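Local structure of carbonic anhydrase (Coccomyxa sp. PA, 3UCJ) at the interface of chains A and B. The protein catalyses the reversible hydration of carbon dioxide to hydrogencarbonate and a proton, as a zinc-dependent beta-class carbonic anhydrase that acetazolamide inhibits. Residues are numbered along the deposited sequence; one frame, centred on the assembly and turned at random. Chains: chain A/B, Carbonic anhydrase.

Contact 1: the interface of chains A and B. Residues chain A 38, 40, 62-66; chain B 49-50.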
ATOM      1  N   GLN A  38       2.428  -2.290  28.465  1.00 29.78           N
ATOM      2  CA  GLN A  38       3.747  -2.856  28.016  1.00 30.44           C
ATOM      3  C   GLN A  38       4.719  -1.706  28.002  1.00 29.10           C
ATOM      4  O   GLN A  38       4.368  -0.553  27.696  1.00 30.90           O
ATOM      5  CB  GLN A  38       3.699  -3.494  26.558  1.00 29.28           C
ATOM      6  CG  GLN A  38       3.318  -2.386  25.504  1.00 31.14           C
ATOM      7  CD  GLN A  38       3.112  -3.032  24.030  1.00 30.78           C
ATOM      8  OE1 GLN A  38       3.932  -3.893  23.606  1.00 31.81           O
ATOM      9  NE2 GLN A  38       2.121  -2.574  23.316  1.00 30.82           N
ATOM     10  N   PRO A  40       8.312  -2.177  26.332  1.00 33.21           N
ATOM     11  CA  PRO A  40       9.468  -2.809  25.721  1.00 31.37           C
ATOM     12  C   PRO A  40      10.497  -1.756  25.445  1.00 30.56           C
ATOM     13  O   PRO A  40      10.144  -0.617  25.100  1.00 32.34           O
ATOM     14  CB  PRO A  40       8.853  -3.354  24.350  1.00 29.66           C
ATOM     15  CG  PRO A  40       7.811  -2.345  24.038  1.00 29.51           C
ATOM     16  CD  PRO A  40       7.127  -2.284  25.451  1.00 31.07           C
ATOM     17  N   PRO A  62       7.779 -12.080  27.849  1.00 36.79           N
ATOM     18  CA  PRO A  62       6.774 -11.120  27.328  1.00 36.22           C
ATOM     19  C   PRO A  62       6.949  -9.635  27.747  1.00 36.01           C
ATOM     20  O   PRO A  62       7.268  -9.336  28.932  1.00 34.98           O
ATOM     21  CB  PRO A  62       5.453 -11.694  27.865  1.00 34.51           C
ATOM     22  CG  PRO A  62       5.694 -13.195  27.924  1.00 37.04           C
ATOM     23  CD  PRO A  62       7.157 -13.331  28.335  1.00 36.79           C
ATOM     24  N   GLY A  63       6.767  -8.682  26.840  1.00 31.63           N
ATOM     25  CA  GLY A  63       6.891  -7.264  27.252  1.00 31.20           C
ATOM     26  C   GLY A  63       8.240  -6.603  26.938  1.00 31.78           C
ATOM     27  O   GLY A  63       8.425  -5.391  27.181  1.00 33.50           O
ATOM     28  N   GLU A  64       9.182  -7.368  26.366  1.00 32.44           N
ATOM     29  CA  GLU A  64      10.495  -6.816  26.043  1.00 33.22           C
ATOM     30  C   GLU A  64      10.762  -6.415  24.588  1.00 31.77           C
ATOM     31  O   GLU A  64      11.593  -5.525  24.337  1.00 31.69           O
ATOM     32  CB  GLU A  64      11.562  -7.835  26.413  1.00 34.08           C
ATOM     33  CG  GLU A  64      11.576  -8.143  27.927  1.00 40.00           C
ATOM     34  CD  GLU A  64      12.858  -8.883  28.262  1.00 46.55           C
ATOM     35  OE1 GLU A  64      12.787  -9.988  28.784  1.00 51.30           O
ATOM     36  OE2 GLU A  64      13.953  -8.359  27.930  1.00 54.05           O
ATOM     37  N   VAL A  65      10.136  -7.083  23.638  1.00 30.27           N
ATOM     38  CA  VAL A  65      10.391  -6.761  22.257  1.00 26.88           C
ATOM     39  C   VAL A  65       9.123  -6.760  21.406  1.00 26.38           C
ATOM     40  O   VAL A  65       8.457  -7.747  21.296  1.00 28.06           O
ATOM     41  CB  VAL A  65      11.510  -7.651  21.674  1.00 27.93           C
ATOM     42  CG1 VAL A  65      11.120  -9.058  21.717  1.00 28.22           C
ATOM     43  CG2 VAL A  65      11.848  -7.256  20.271  1.00 27.73           C
ATOM     44  N   PHE A  66       8.837  -5.597  20.855  1.00 26.48           N
ATOM     45  CA  PHE A  66       7.754  -5.347  19.935  1.00 27.67           C
ATOM     46  C   PHE A  66       8.246  -5.815  18.566  1.00 27.17           C
ATOM     47  O   PHE A  66       9.351  -5.558  18.221  1.00 27.18           O
ATOM     48  CB  PHE A  66       7.495  -3.863  19.910  1.00 25.56           C
ATOM     49  CG  PHE A  66       6.143  -3.456  19.420  1.00 27.12           C
ATOM     50  CD1 PHE A  66       5.132  -3.176  20.296  1.00 26.75           C
ATOM     51  CD2 PHE A  66       5.916  -3.263  18.098  1.00 28.61           C
ATOM     52  CE1 PHE A  66       3.942  -2.748  19.868  1.00 26.77           C
ATOM     53  CE2 PHE A  66       4.719  -2.848  17.665  1.00 27.50           C
ATOM     54  CZ  PHE A  66       3.722  -2.582  18.543  1.00 27.79           C
TER
ATOM     55  N   ASP B  49       2.339  -6.306  19.360  1.00 25.87           N
ATOM     56  CA  ASP B  49       2.437  -6.066  20.799  1.00 26.08           C
ATOM     57  C   ASP B  49       3.521  -6.930  21.430  1.00 25.20           C
ATOM     58  O   ASP B  49       3.518  -8.098  21.260  1.00 25.64           O
ATOM     59  CB  ASP B  49       1.074  -6.351  21.448  1.00 24.52           C
ATOM     60  CG  ASP B  49       1.014  -6.000  22.939  1.00 27.05           C
ATOM     61  OD1 ASP B  49       0.268  -5.128  23.312  1.00 27.14           O
ATOM     62  OD2 ASP B  49       1.692  -6.628  23.701  1.00 30.49           O
ATOM     63  N   SER B  50       4.408  -6.330  22.205  1.00 26.21           N
ATOM     64  CA  SER B  50       5.538  -7.038  22.805  1.00 26.67           C
ATOM     65  C   SER B  50       5.215  -8.173  23.750  1.00 28.67           C
ATOM     66  O   SER B  50       6.081  -8.894  24.135  1.00 28.68           O
ATOM     67  CB  SER B  50       6.454  -6.080  23.537  1.00 29.39           C
ATOM     68  OG  SER B  50       5.754  -5.386  24.504  1.00 30.51           O
TER
HETATM   69  O   HOH W   1       9.161  -9.891  24.423  1.00 35.25           O
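Hydrogen bonds at both ends of B:Ser50 hold this residue in a pocket of chain A. The side-chain carbonyl oxygen OE1 of A:Gln38 takes two of them: the hydroxyl OG of B:Ser50 gives one over 2.5 Å, in the carbonyl plane and on a lone pair, and the backbone N of B:Ser50 gives the other at 2.9 Å, also in that plane. Two donors in the plane of the amide should fix its rotation. The serine hydroxyl reaches OE1 from the crowded position between its own backbone N and carbonyl carbon (chi1 57°); A:Gln38 also has CG in the crowded position (chi1 62°) and an extended chain beyond it. At the other end, A:Gly63 N donates to B:Ser50 O over 2.8 Å, nearly straight at the hydrogen but from well above the carbonyl plane. Water 1 joins the same oxygen to the backbone N atoms of A:Glu64 and A:Val65.

Apolar packing completes the grip. A:Pro40 CB touches B:Ser50 CB at 3.7 Å, and A:Phe66 CE1 meets B:Asp49 CA at 3.8 Å, with B:Asp49 N over the rim of the ring face.

The amide of A:Gln38 and the carboxylate of B:Asp49 lie 18° from parallel; NE2 is 3.2 Å from OD1, but its N-H points elsewhere, so no hydrogen bond forms.

The loop after B strand 42-47, carrying acetazolamide-pocket residue B:Asp49, a zinc ligand in another structure of this protein, thus meets A:Gln38 and the turn into A strand 65-70.

Contact 2: the interface of chains A and B. Residues chain A 48, 70-71, 122-123, 126; chain B 66, 83-85, 87-88.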
ATOM      1  N   ALA A  48       9.626 -13.136   8.270  1.00 25.55           N
ATOM      2  CA  ALA A  48       8.543 -13.935   8.646  1.00 25.04           C
ATOM      3  C   ALA A  48       8.929 -15.454   8.685  1.00 27.20           C
ATOM      4  O   ALA A  48       8.210 -16.235   9.191  1.00 25.79           O
ATOM      5  CB  ALA A  48       7.360 -13.711   7.658  1.00 25.19           C
ATOM      6  N   ASN A  70       8.059  -9.602   8.317  1.00 22.77           N
ATOM      7  CA  ASN A  70       7.464  -9.707   6.951  1.00 23.97           C
ATOM      8  C   ASN A  70       8.448 -10.471   6.072  1.00 25.77           C
ATOM      9  O   ASN A  70       9.585 -10.746   6.486  1.00 25.47           O
ATOM     10  CB  ASN A  70       7.181  -8.262   6.402  1.00 24.27           C
ATOM     11  CG  ASN A  70       8.472  -7.441   6.196  1.00 27.57           C
ATOM     12  OD1 ASN A  70       9.390  -7.803   5.435  1.00 24.86           O
ATOM     13  ND2 ASN A  70       8.522  -6.270   6.831  1.00 24.80           N
ATOM     14  N   VAL A  71       8.010 -10.829   4.873  1.00 25.02           N
ATOM     15  CA  VAL A  71       8.932 -11.571   3.972  1.00 24.61           C
ATOM     16  C   VAL A  71      10.132 -10.760   3.537  1.00 26.16           C
ATOM     17  O   VAL A  71      10.036  -9.707   2.851  1.00 24.98           O
ATOM     18  CB  VAL A  71       8.083 -12.091   2.712  1.00 23.01           C
ATOM     19  CG1 VAL A  71       9.077 -12.487   1.559  1.00 24.49           C
ATOM     20  CG2 VAL A  71       7.059 -13.158   3.140  1.00 24.66           C
ATOM     21  N   VAL A 122       1.664 -11.836  -5.634  1.00 26.93           N
ATOM     22  CA  VAL A 122       2.024 -10.688  -4.735  1.00 26.87           C
ATOM     23  C   VAL A 122       3.398 -10.776  -4.120  1.00 26.49           C
ATOM     24  O   VAL A 122       4.005  -9.725  -3.785  1.00 24.51           O
ATOM     25  CB  VAL A 122       0.957 -10.528  -3.596  1.00 27.62           C
ATOM     26  CG1 VAL A 122      -0.370 -10.135  -4.169  1.00 28.92           C
ATOM     27  CG2 VAL A 122       0.887 -11.792  -2.771  1.00 28.54           C
ATOM     28  N   THR A 123       3.929 -11.991  -3.893  1.00 24.88           N
ATOM     29  CA  THR A 123       5.214 -12.054  -3.304  1.00 24.64           C
ATOM     30  C   THR A 123       6.264 -11.432  -4.235  1.00 26.10           C
ATOM     31  O   THR A 123       7.204 -10.760  -3.790  1.00 23.89           O
ATOM     32  CB  THR A 123       5.622 -13.529  -2.981  1.00 25.29           C
ATOM     33  OG1 THR A 123       4.623 -14.112  -2.159  1.00 29.42           O
ATOM     34  CG2 THR A 123       6.938 -13.577  -2.250  1.00 25.32           C
ATOM     35  N   TRP A 126       6.092  -7.843  -3.792  1.00 24.50           N
ATOM     36  CA  TRP A 126       6.702  -7.523  -2.480  1.00 23.77           C
ATOM     37  C   TRP A 126       8.191  -7.425  -2.457  1.00 24.82           C
ATOM     38  O   TRP A 126       8.792  -6.535  -1.821  1.00 22.82           O
ATOM     39  CB  TRP A 126       6.124  -8.501  -1.401  1.00 23.23           C
ATOM     40  CG  TRP A 126       6.658  -8.221  -0.022  1.00 27.11           C
ATOM     41  CD1 TRP A 126       7.641  -8.920   0.623  1.00 25.79           C
ATOM     42  CD2 TRP A 126       6.350  -7.068   0.820  1.00 20.70           C
ATOM     43  NE1 TRP A 126       7.908  -8.316   1.827  1.00 26.42           N
ATOM     44  CE2 TRP A 126       7.155  -7.177   1.969  1.00 24.00           C
ATOM     45  CE3 TRP A 126       5.455  -5.960   0.710  1.00 22.60           C
ATOM     46  CZ2 TRP A 126       7.121  -6.237   3.043  1.00 24.21           C
ATOM     47  CZ3 TRP A 126       5.465  -4.969   1.790  1.00 26.33           C
ATOM     48  CH2 TRP A 126       6.298  -5.154   2.941  1.00 22.84           C
TER
ATOM     49  N   PHE B  66       5.427 -19.939  10.760  1.00 27.73           N
ATOM     50  CA  PHE B  66       5.785 -18.779   9.960  1.00 28.10           C
ATOM     51  C   PHE B  66       4.896 -17.624  10.501  1.00 26.95           C
ATOM     52  O   PHE B  66       3.727 -17.847  10.774  1.00 29.46           O
ATOM     53  CB  PHE B  66       5.348 -19.109   8.526  1.00 28.33           C
ATOM     54  CG  PHE B  66       5.967 -18.233   7.484  1.00 29.40           C
ATOM     55  CD1 PHE B  66       7.117 -18.664   6.776  1.00 27.05           C
ATOM     56  CD2 PHE B  66       5.352 -17.031   7.075  1.00 26.26           C
ATOM     57  CE1 PHE B  66       7.658 -17.909   5.770  1.00 26.53           C
ATOM     58  CE2 PHE B  66       5.941 -16.220   6.027  1.00 27.33           C
ATOM     59  CZ  PHE B  66       7.089 -16.632   5.395  1.00 30.00           C
ATOM     60  N   MET B  83      -0.217  -9.893   2.717  1.00 21.25           N
ATOM     61  CA  MET B  83      -0.628 -10.831   1.585  1.00 24.06           C
ATOM     62  C   MET B  83       0.523 -11.688   1.081  1.00 27.46           C
ATOM     63  O   MET B  83       0.284 -12.844   0.673  1.00 26.33           O
ATOM     64  CB  MET B  83      -1.305 -10.091   0.474  1.00 24.13           C
ATOM     65  CG  MET B  83      -2.749  -9.676   0.781  1.00 25.45           C
ATOM     66  SD  MET B  83      -3.893 -11.080   1.044  1.00 29.61           S
ATOM     67  CE  MET B  83      -4.246 -10.893   2.836  1.00 31.99           C
ATOM     68  N   SER B  84       1.751 -11.162   1.082  1.00 24.17           N
ATOM     69  CA  SER B  84       2.870 -11.991   0.708  1.00 26.64           C
ATOM     70  C   SER B  84       3.217 -13.053   1.730  1.00 26.88           C
ATOM     71  O   SER B  84       3.674 -14.191   1.323  1.00 23.72           O
ATOM     72  CB  SER B  84       4.042 -11.132   0.270  1.00 27.25           C
ATOM     73  OG  SER B  84       4.435 -10.381   1.409  1.00 34.77           O
ATOM     74  N   CYS B  85       3.029 -12.786   3.036  1.00 25.51           N
ATOM     75  CA  CYS B  85       3.178 -13.892   4.040  1.00 25.74           C
ATOM     76  C   CYS B  85       2.129 -15.011   3.660  1.00 26.20           C
ATOM     77  O   CYS B  85       2.470 -16.202   3.687  1.00 27.61           O
ATOM     78  CB  CYS B  85       3.014 -13.422   5.518  1.00 25.32           C
ATOM     79  SG  CYS B  85       4.308 -12.396   6.006  1.00 28.99           S
ATOM     80  N   GLU B  87       0.535 -15.636   0.766  1.00 27.08           N
ATOM     81  CA  GLU B  87       0.815 -16.302  -0.488  1.00 28.20           C
ATOM     82  C   GLU B  87       1.961 -17.276  -0.357  1.00 28.18           C
ATOM     83  O   GLU B  87       1.842 -18.377  -0.754  1.00 28.87           O
ATOM     84  CB  GLU B  87       1.098 -15.330  -1.606  1.00 28.03           C
ATOM     85  CG  GLU B  87       1.223 -15.963  -2.946  1.00 28.49           C
ATOM     86  CD  GLU B  87       1.540 -14.976  -4.050  1.00 27.44           C
ATOM     87  OE1 GLU B  87       0.657 -14.548  -4.748  1.00 34.48           O
ATOM     88  OE2 GLU B  87       2.671 -14.647  -4.202  1.00 28.66           O
ATOM     89  N   TYR B  88       3.077 -16.859   0.191  1.00 26.37           N
ATOM     90  CA  TYR B  88       4.200 -17.765   0.295  1.00 28.51           C
ATOM     91  C   TYR B  88       3.924 -19.029   1.104  1.00 29.51           C
ATOM     92  O   TYR B  88       4.362 -20.079   0.737  1.00 29.63           O
ATOM     93  CB  TYR B  88       5.468 -17.082   0.780  1.00 27.93           C
ATOM     94  CG  TYR B  88       6.651 -18.014   0.760  1.00 31.87           C
ATOM     95  CD1 TYR B  88       7.138 -18.527  -0.426  1.00 34.53           C
ATOM     96  CD2 TYR B  88       7.258 -18.406   1.912  1.00 31.80           C
ATOM     97  CE1 TYR B  88       8.182 -19.380  -0.440  1.00 36.41           C
ATOM     98  CE2 TYR B  88       8.300 -19.258   1.903  1.00 34.44           C
ATOM     99  CZ  TYR B  88       8.760 -19.757   0.734  1.00 39.36           C
ATOM    100  OH  TYR B  88       9.810 -20.626   0.732  1.00 40.40           O
TER
HETATM  101  O   HOH W   2       5.553  -9.887   3.854  1.00 29.62           O
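B:Glu87 stretches out from its helix, CG anti to the backbone N (chi1 -173°) and the chain extended beyond, to cross A:Val122 and A:Thr123 obliquely at the start of their helix. Its carboxylate caps that helix end: OE1 accepts from A:Val122 N at 3.0 Å, while OE2 accepts from both A:Thr123 N at 3.0 Å and the hydroxyl OG1 of A:Thr123 at 2.9 Å. All three donors come from above the carboxylate plane, and the helix N-terminus probably stabilises its negative charge. An alanine in place of B:Glu87 would remove these three acceptor contacts and would probably leave the start of the A-chain helix less firmly held against chain B.

One turn earlier, B:Ser84 points its OG at one face of the A:Trp126 indole, 3.4 Å above the plane and toward the rim. The indole, with CG anti to the backbone N, is held in chain A by NE1 donating in its ring plane to A:Val71 O over 2.7 Å. Water 2 lies over the same indole face and links B:Ser84 OG to A:Val71 N.

B:Cys85 SG meets A:Ala48 CB at 3.7 Å and also touches A:Val71 CG2. Beyond it, the B:Phe66 ring presents a face to A:Ala48, whose carbonyl O sits 3.4 Å above its centre.

B helix 80-93 therefore packs on A helix 122-126 and the loop after A strand 65-70, while the loop after A strand 42-47 meets the start of B strand 65-70. A:Val71 and A:Thr123, with B:Phe66 and B:Tyr88, belong to the acetazolamide pocket.

The C-alpha centres of contact 1 and contact 2 lie about 23 Å apart on one two-fold interface, where each has a twin with the chains exchanged. The same phenylalanine serves both, as A:Phe66 in contact 1 and B:Phe66 in contact 2, and the loop after strand 42-47 recurs likewise, as B:Asp49 and B:Ser50, then A:Ala48. Contact 1 lies at the active site of chain B, where A:Gln38 and A:Phe66 meet B:Asp49; contact 2 lies at that of chain A, where B:Phe66 and B:Tyr88 join A:Val71 and A:Thr123. Each active site is thus likely to be completed by the neighbouring subunit within the four-chain deposited assembly.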